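Local coordinates for kelch repeat and BTB domain-containing protein A55 (Vaccinia virus WR, PDB 6I2M), which probably serves as a substrate-specific adapter of host CUL3 E3 ubiquitin ligases, its BTB domain binding CUL3 while the Kelch repeats are thought to recruit cellular targets, at residues R19-S24 with N33-I38; L37-A42 with D77-I82. All blocks are in the same frame, centred on the assembly; numbering follows the deposited sequence.

Contact 1 (R19-S24 with N33-I38)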
ATOM      1  N   ARG A  19      -7.793  14.988   4.368  1.00 73.26           N
ATOM      2  CA  ARG A  19      -6.368  15.242   4.572  1.00 73.07           C
ATOM      3  C   ARG A  19      -5.535  14.888   3.342  1.00 75.40           C
ATOM      4  O   ARG A  19      -5.734  13.828   2.742  1.00 73.76           O
ATOM      5  CB  ARG A  19      -5.852  14.459   5.790  1.00 73.40           C
ATOM      6  CG  ARG A  19      -6.233  15.064   7.136  1.00 83.51           C
ATOM      7  CD  ARG A  19      -5.480  14.399   8.274  1.00 90.32           C
ATOM      8  NE  ARG A  19      -4.039  14.641   8.196  1.00 94.18           N
ATOM      9  CZ  ARG A  19      -3.154  14.232   9.099  1.00105.97           C
ATOM     10  NH1 ARG A  19      -3.553  13.553  10.169  1.00 92.51           N
ATOM     11  NH2 ARG A  19      -1.867  14.501   8.944  1.00 92.02           N
ATOM     12  N   PHE A  20      -4.595  15.791   2.978  1.00 72.31           N
ATOM     13  CA  PHE A  20      -3.639  15.685   1.859  1.00 71.23           C
ATOM     14  C   PHE A  20      -4.288  15.605   0.458  1.00 74.21           C
ATOM     15  O   PHE A  20      -3.558  15.499  -0.534  1.00 73.21           O
ATOM     16  CB  PHE A  20      -2.649  14.517   2.065  1.00 72.47           C
ATOM     17  CG  PHE A  20      -1.921  14.516   3.387  1.00 75.22           C
ATOM     18  CD1 PHE A  20      -0.777  15.285   3.569  1.00 79.37           C
ATOM     19  CD2 PHE A  20      -2.361  13.725   4.441  1.00 77.50           C
ATOM     20  CE1 PHE A  20      -0.097  15.275   4.790  1.00 81.67           C
ATOM     21  CE2 PHE A  20      -1.681  13.716   5.660  1.00 81.70           C
ATOM     22  CZ  PHE A  20      -0.557  14.495   5.827  1.00 80.94           C
ATOM     23  N   CYS A  21      -5.634  15.680   0.375  1.00 70.93           N
ATOM     24  CA  CYS A  21      -6.387  15.622  -0.881  1.00 70.01           C
ATOM     25  C   CYS A  21      -6.061  16.802  -1.792  1.00 74.64           C
ATOM     26  O   CYS A  21      -6.363  17.953  -1.463  1.00 75.50           O
ATOM     27  CB  CYS A  21      -7.886  15.503  -0.619  1.00 70.56           C
ATOM     28  SG  CYS A  21      -8.416  13.858  -0.076  1.00 73.99           S
ATOM     29  N   ASP A  22      -5.401  16.507  -2.923  1.00 70.61           N
ATOM     30  CA  ASP A  22      -4.967  17.510  -3.893  1.00 70.91           C
ATOM     31  C   ASP A  22      -5.628  17.355  -5.279  1.00 74.30           C
ATOM     32  O   ASP A  22      -5.212  18.018  -6.233  1.00 74.25           O
ATOM     33  CB  ASP A  22      -3.426  17.537  -3.985  1.00 72.91           C
ATOM     34  CG  ASP A  22      -2.754  16.256  -4.458  1.00 80.48           C
ATOM     35  OD1 ASP A  22      -3.283  15.159  -4.168  1.00 79.55           O
ATOM     36  OD2 ASP A  22      -1.686  16.352  -5.097  1.00 87.02           O
ATOM     37  N   ILE A  23      -6.686  16.519  -5.376  1.00 70.33           N
ATOM     38  CA  ILE A  23      -7.428  16.292  -6.621  1.00 69.70           C
ATOM     39  C   ILE A  23      -8.907  15.943  -6.349  1.00 74.39           C
ATOM     40  O   ILE A  23      -9.228  15.316  -5.336  1.00 74.01           O
ATOM     41  CB  ILE A  23      -6.713  15.263  -7.560  1.00 71.66           C
ATOM     42  CG1 ILE A  23      -7.257  15.306  -9.008  1.00 71.71           C
ATOM     43  CG2 ILE A  23      -6.708  13.837  -7.007  1.00 71.56           C
ATOM     44  CD1 ILE A  23      -6.830  16.511  -9.810  1.00 79.66           C
ATOM     45  N   SER A  24      -9.795  16.380  -7.261  1.00 71.73           N
ATOM     46  CA  SER A  24     -11.238  16.150  -7.205  1.00 72.15           C
ATOM     47  C   SER A  24     -11.759  15.677  -8.567  1.00 75.77           C
ATOM     48  O   SER A  24     -11.421  16.265  -9.599  1.00 75.36           O
ATOM     49  CB  SER A  24     -11.970  17.418  -6.770  1.00 77.46           C
ATOM     50  OG  SER A  24     -11.502  17.909  -5.524  1.00 87.50           O
ATOM     51  N   ASN A  33     -13.129  13.241  -3.729  1.00 77.87           N
ATOM     52  CA  ASN A  33     -11.827  13.786  -3.348  1.00 77.33           C
ATOM     53  C   ASN A  33     -10.819  12.665  -3.096  1.00 80.03           C
ATOM     54  O   ASN A  33     -11.108  11.730  -2.346  1.00 80.04           O
ATOM     55  CB  ASN A  33     -11.947  14.707  -2.131  1.00 79.79           C
ATOM     56  CG  ASN A  33     -12.638  16.015  -2.425  1.00105.30           C
ATOM     57  OD1 ASN A  33     -12.050  16.945  -2.988  1.00100.15           O
ATOM     58  ND2 ASN A  33     -13.901  16.120  -2.041  1.00 98.64           N
ATOM     59  N   ALA A  34      -9.644  12.755  -3.741  1.00 75.32           N
ATOM     60  CA  ALA A  34      -8.570  11.767  -3.625  1.00 74.32           C
ATOM     61  C   ALA A  34      -7.175  12.416  -3.694  1.00 77.39           C
ATOM     62  O   ALA A  34      -7.061  13.644  -3.649  1.00 77.53           O
ATOM     63  CB  ALA A  34      -8.722  10.703  -4.707  1.00 74.29           C
ATOM     64  N   HIS A  35      -6.120  11.583  -3.783  1.00 72.89           N
ATOM     65  CA  HIS A  35      -4.724  12.015  -3.869  1.00 72.49           C
ATOM     66  C   HIS A  35      -4.166  11.697  -5.262  1.00 74.95           C
ATOM     67  O   HIS A  35      -4.415  10.605  -5.783  1.00 73.66           O
ATOM     68  CB  HIS A  35      -3.882  11.337  -2.774  1.00 73.56           C
ATOM     69  CG  HIS A  35      -4.465  11.472  -1.400  1.00 77.60           C
ATOM     70  ND1 HIS A  35      -5.509  10.667  -0.977  1.00 79.22           N
ATOM     71  CD2 HIS A  35      -4.137  12.321  -0.400  1.00 80.28           C
ATOM     72  CE1 HIS A  35      -5.779  11.049   0.260  1.00 79.58           C
ATOM     73  NE2 HIS A  35      -4.982  12.044   0.649  1.00 80.58           N
ATOM     74  N   LYS A  36      -3.429  12.659  -5.861  1.00 71.48           N
ATOM     75  CA  LYS A  36      -2.816  12.556  -7.196  1.00 70.70           C
ATOM     76  C   LYS A  36      -1.887  11.350  -7.346  1.00 73.90           C
ATOM     77  O   LYS A  36      -1.925  10.674  -8.375  1.00 72.84           O
ATOM     78  CB  LYS A  36      -2.045  13.840  -7.545  1.00 73.84           C
ATOM     79  CG  LYS A  36      -2.921  14.987  -8.017  1.00 86.26           C
ATOM     80  CD  LYS A  36      -2.071  16.155  -8.480  1.00 96.18           C
ATOM     81  CE  LYS A  36      -2.897  17.375  -8.792  1.00105.45           C
ATOM     82  NZ  LYS A  36      -2.052  18.492  -9.285  1.00114.23           N
ATOM     83  N   LEU A  37      -1.056  11.096  -6.319  1.00 70.99           N
ATOM     84  CA  LEU A  37      -0.074  10.013  -6.253  1.00 70.94           C
ATOM     85  C   LEU A  37      -0.717   8.617  -6.245  1.00 74.61           C
ATOM     86  O   LEU A  37      -0.252   7.734  -6.968  1.00 74.22           O
ATOM     87  CB  LEU A  37       0.823  10.229  -5.014  1.00 71.95           C
ATOM     88  CG  LEU A  37       1.756   9.102  -4.576  1.00 77.10           C
ATOM     89  CD1 LEU A  37       3.014   9.054  -5.432  1.00 77.92           C
ATOM     90  CD2 LEU A  37       2.128   9.266  -3.128  1.00 80.29           C
ATOM     91  N   ILE A  38      -1.772   8.429  -5.422  1.00 71.10           N
ATOM     92  CA  ILE A  38      -2.509   7.169  -5.255  1.00 70.71           C
ATOM     93  C   ILE A  38      -3.209   6.745  -6.560  1.00 74.28           C
ATOM     94  O   ILE A  38      -3.083   5.585  -6.960  1.00 74.14           O
ATOM     95  CB  ILE A  38      -3.479   7.236  -4.027  1.00 74.06           C
ATOM     96  CG1 ILE A  38      -2.755   7.667  -2.717  1.00 75.26           C
ATOM     97  CG2 ILE A  38      -4.277   5.940  -3.824  1.00 74.75           C
ATOM     98  CD1 ILE A  38      -1.598   6.717  -2.145  1.00 82.80           C
TER
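The imidazole of His35 is bordered by Arg19, Phe20 and Cys21. Cys21 SG sits over one face, 4.2 Å from the centroid of the His35 ring, a sulfur-aromatic contact. At the ring edge, near its plane, His35 NE2 gives its N-H to Arg19 O at 2.9 Å; the acceptor is approached within its own carbonyl plane, with an N-H...O angle of 150°. Phe20 CB also lies at the edge, 3.6 Å from His35 CD2. With ND1 hydrogen-bonded to Tyr80 OH, both ring nitrogens are gripped and the ring's rotation is fixed.

Beyond the ring the hairpin of strands 23-27 and 30-34 begins. Asp22 and Ile23 together stand opposite the single residue Ala34, which makes a classic beta bulge: their two N-H groups share Ala34 O through weak bonds, while Ala34 N makes a nearly straight bond of 3.0 Å to Ile23 O. Ser24 OG donates to Asn33 OD1 at 2.8 Å, from above the amide carbonyl plane.

Asp22 CG lies between backbone N and carbonyl carbon (chi1 62°), which brings Asp22 OD1 to 3.0 Å from Lys36 N, a first-turn N-H of helix 36-42. That donor comes from above the carboxylate plane, with an N-H...O angle of 171°. The extended Lys36 chain crosses the carboxylate obliquely, its methylenes against OD2, and meets Ile23 at about a right angle.

His35 holds the N-cap position, yet Asp22 receives the Lys36 N-H. The helix dipole should favour a carboxylate here, so Asp22 is probably ionised, coupling bulge to helix start.

Contact 2 (L37-A42 with D77-I82); sequences LILSGA and DYIYGI
Ile79, in the last turn of helix 69-79, packs against one side of helix 36-42 and touches three of its residues: CG1 and CG2 both reach Ala42, CG2 also Ile38, and CD1 Leu39. The Ile79 and Ile38 side chains run past each other in opposite directions, bringing Ile79 CG2 to 3.7 Å from Ile38 CG2; the same Ile79 methyl rests against the carbonyl oxygen of Ile38. Ile79 CG1 meets Ala42 CB at 3.8 Å, one helical turn on from Ile38. At the tip, Ile79 CD1 and Leu39 CD2 are 3.8 Å apart, the two side chains crossing at about a right angle.

Ile38 has a second neighbour. Its CG2 stands over one face of the Tyr80 ring, 3.9 Å from the centroid and 20° off the normal, displaced toward the phenol end; Ile38 CG2 to Tyr80 CZ is 3.6 Å. This is a CH-pi contact, and one methyl thus serves both Tyr80 and Ile79.

The backbone leaves helical angles at Tyr80. Its CG is anti to the carbonyl carbon (chi1 -73°), which carries the end of the ring to Ile38. Arg15 makes a cation-pi contact with the ring, and the hydroxyl has its polar partner in His35. Ile11 of helix 4-17 touches both Ile38 and Tyr80, and Ile103 touches Ile79 and Ala42.

No hydrogen bond crosses between the two segments. Helix 36-42 and the end of helix 69-79 meet through largely buried aliphatic groups and one aromatic face, so this join within the BTB domain rests on shape and apolar burial.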
ATOM      1  N   LEU A  37      -1.056  11.096  -6.319  1.00 70.99           N
ATOM      2  CA  LEU A  37      -0.074  10.013  -6.253  1.00 70.94           C
ATOM      3  C   LEU A  37      -0.717   8.617  -6.245  1.00 74.61           C
ATOM      4  O   LEU A  37      -0.252   7.734  -6.968  1.00 74.22           O
ATOM      5  CB  LEU A  37       0.823  10.229  -5.014  1.00 71.95           C
ATOM      6  CG  LEU A  37       1.756   9.102  -4.576  1.00 77.10           C
ATOM      7  CD1 LEU A  37       3.014   9.054  -5.432  1.00 77.92           C
ATOM      8  CD2 LEU A  37       2.128   9.266  -3.128  1.00 80.29           C
ATOM      9  N   ILE A  38      -1.772   8.429  -5.422  1.00 71.10           N
ATOM     10  CA  ILE A  38      -2.509   7.169  -5.255  1.00 70.71           C
ATOM     11  C   ILE A  38      -3.209   6.745  -6.560  1.00 74.28           C
ATOM     12  O   ILE A  38      -3.083   5.585  -6.960  1.00 74.14           O
ATOM     13  CB  ILE A  38      -3.479   7.236  -4.027  1.00 74.06           C
ATOM     14  CG1 ILE A  38      -2.755   7.667  -2.717  1.00 75.26           C
ATOM     15  CG2 ILE A  38      -4.277   5.940  -3.824  1.00 74.75           C
ATOM     16  CD1 ILE A  38      -1.598   6.717  -2.145  1.00 82.80           C
ATOM     17  N   LEU A  39      -3.910   7.684  -7.229  1.00 70.43           N
ATOM     18  CA  LEU A  39      -4.609   7.434  -8.497  1.00 69.80           C
ATOM     19  C   LEU A  39      -3.643   7.111  -9.642  1.00 73.63           C
ATOM     20  O   LEU A  39      -3.988   6.327 -10.525  1.00 73.09           O
ATOM     21  CB  LEU A  39      -5.498   8.628  -8.884  1.00 69.77           C
ATOM     22  CG  LEU A  39      -6.772   8.849  -8.066  1.00 74.74           C
ATOM     23  CD1 LEU A  39      -7.262  10.270  -8.215  1.00 75.14           C
ATOM     24  CD2 LEU A  39      -7.878   7.883  -8.476  1.00 77.18           C
ATOM     25  N   SER A  40      -2.440   7.715  -9.623  1.00 70.52           N
ATOM     26  CA  SER A  40      -1.402   7.516 -10.637  1.00 70.45           C
ATOM     27  C   SER A  40      -0.691   6.161 -10.519  1.00 74.65           C
ATOM     28  O   SER A  40      -0.194   5.644 -11.523  1.00 74.32           O
ATOM     29  CB  SER A  40      -0.392   8.655 -10.590  1.00 74.38           C
ATOM     30  OG  SER A  40      -1.003   9.877 -10.971  1.00 82.63           O
ATOM     31  N   GLY A  41      -0.664   5.607  -9.306  1.00 71.65           N
ATOM     32  CA  GLY A  41      -0.035   4.324  -9.004  1.00 72.11           C
ATOM     33  C   GLY A  41      -0.761   3.113  -9.558  1.00 76.02           C
ATOM     34  O   GLY A  41      -0.116   2.179 -10.046  1.00 76.30           O
ATOM     35  N   ALA A  42      -2.106   3.112  -9.478  1.00 71.98           N
ATOM     36  CA  ALA A  42      -2.949   2.013  -9.956  1.00 72.04           C
ATOM     37  C   ALA A  42      -3.470   2.245 -11.375  1.00 75.52           C
ATOM     38  O   ALA A  42      -3.426   1.326 -12.193  1.00 75.86           O
ATOM     39  CB  ALA A  42      -4.106   1.781  -8.998  1.00 72.92           C
ATOM     40  N   ASP A  77     -12.305   3.233  -4.684  1.00 77.22           N
ATOM     41  CA  ASP A  77     -12.344   2.421  -3.462  1.00 78.18           C
ATOM     42  C   ASP A  77     -11.460   1.176  -3.626  1.00 81.98           C
ATOM     43  O   ASP A  77     -10.832   0.745  -2.659  1.00 81.94           O
ATOM     44  CB  ASP A  77     -13.788   2.017  -3.109  1.00 81.57           C
ATOM     45  CG  ASP A  77     -14.679   3.139  -2.597  1.00 91.98           C
ATOM     46  OD1 ASP A  77     -14.144   4.101  -1.998  1.00 91.99           O
ATOM     47  OD2 ASP A  77     -15.911   3.043  -2.774  1.00 98.98           O
ATOM     48  N   TYR A  78     -11.388   0.631  -4.863  1.00 78.24           N
ATOM     49  CA  TYR A  78     -10.546  -0.514  -5.214  1.00 78.27           C
ATOM     50  C   TYR A  78      -9.063  -0.113  -5.230  1.00 80.47           C
ATOM     51  O   TYR A  78      -8.220  -0.925  -4.841  1.00 80.75           O
ATOM     52  CB  TYR A  78     -10.975  -1.140  -6.555  1.00 79.81           C
ATOM     53  CG  TYR A  78     -10.204  -2.390  -6.919  1.00 82.29           C
ATOM     54  CD1 TYR A  78     -10.464  -3.605  -6.291  1.00 86.00           C
ATOM     55  CD2 TYR A  78      -9.213  -2.360  -7.897  1.00 82.17           C
ATOM     56  CE1 TYR A  78      -9.751  -4.755  -6.617  1.00 87.69           C
ATOM     57  CE2 TYR A  78      -8.492  -3.505  -8.231  1.00 83.87           C
ATOM     58  CZ  TYR A  78      -8.768  -4.704  -7.592  1.00 93.15           C
ATOM     59  OH  TYR A  78      -8.066  -5.838  -7.922  1.00 95.32           O
ATOM     60  N   ILE A  79      -8.752   1.138  -5.664  1.00 75.20           N
ATOM     61  CA  ILE A  79      -7.391   1.705  -5.677  1.00 73.99           C
ATOM     62  C   ILE A  79      -6.921   1.817  -4.212  1.00 78.14           C
ATOM     63  O   ILE A  79      -5.759   1.538  -3.912  1.00 77.61           O
ATOM     64  CB  ILE A  79      -7.325   3.059  -6.465  1.00 75.97           C
ATOM     65  CG1 ILE A  79      -7.607   2.843  -7.969  1.00 76.04           C
ATOM     66  CG2 ILE A  79      -5.978   3.771  -6.281  1.00 76.09           C
ATOM     67  CD1 ILE A  79      -8.167   4.054  -8.740  1.00 82.54           C
ATOM     68  N   TYR A  80      -7.860   2.157  -3.303  1.00 75.30           N
ATOM     69  CA  TYR A  80      -7.636   2.242  -1.861  1.00 75.85           C
ATOM     70  C   TYR A  80      -7.847   0.848  -1.209  1.00 81.51           C
ATOM     71  O   TYR A  80      -7.954  -0.150  -1.928  1.00 81.19           O
ATOM     72  CB  TYR A  80      -8.513   3.348  -1.237  1.00 76.94           C
ATOM     73  CG  TYR A  80      -8.035   4.751  -1.559  1.00 77.43           C
ATOM     74  CD1 TYR A  80      -8.398   5.378  -2.747  1.00 78.51           C
ATOM     75  CD2 TYR A  80      -7.233   5.458  -0.668  1.00 78.24           C
ATOM     76  CE1 TYR A  80      -7.957   6.664  -3.053  1.00 78.45           C
ATOM     77  CE2 TYR A  80      -6.794   6.750  -0.958  1.00 78.51           C
ATOM     78  CZ  TYR A  80      -7.161   7.350  -2.151  1.00 84.39           C
ATOM     79  OH  TYR A  80      -6.732   8.620  -2.450  1.00 84.28           O
ATOM     80  N   GLY A  81      -7.878   0.789   0.123  1.00 79.64           N
ATOM     81  CA  GLY A  81      -7.995  -0.460   0.876  1.00 81.24           C
ATOM     82  C   GLY A  81      -9.327  -1.191   0.900  1.00 86.75           C
ATOM     83  O   GLY A  81      -9.502  -2.086   1.731  1.00 88.01           O
ATOM     84  N   ILE A  82     -10.269  -0.853  -0.010  1.00 83.03           N
ATOM     85  CA  ILE A  82     -11.594  -1.490  -0.062  1.00 84.21           C
ATOM     86  C   ILE A  82     -11.686  -2.530  -1.209  1.00 88.24           C
ATOM     87  O   ILE A  82     -11.440  -2.171  -2.363  1.00 86.50           O
ATOM     88  CB  ILE A  82     -12.743  -0.431  -0.106  1.00 87.21           C
ATOM     89  CG1 ILE A  82     -12.657   0.545   1.092  1.00 87.79           C
ATOM     90  CG2 ILE A  82     -14.132  -1.093  -0.174  1.00 89.61           C
ATOM     91  CD1 ILE A  82     -13.075   1.987   0.784  1.00 94.91           C
TER

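In the fold
Following helix 4-17, the chain enters contact 1, where 19-24 meets 33-38 and closes the open end of the hairpin 23-27/30-34. The same chain runs straight on into helix 36-42, so contact 2 starts where contact 1 ends, sharing Leu37 and Ile38; the two follow in series rather than nest. Contact 2 closes a much longer loop, through helix 44-49 and strand 61-63 to the end of helix 69-79. They also touch directly: Leu39 CD1 packs on Ile23 and Ala34. Together, in the BTB part of this N-terminal BTB-BACK fragment, they tie the hairpin and the end of helix 69-79 to helix 36-42, beside the second subunit, whose Leu37 packs on His35 and Ile38.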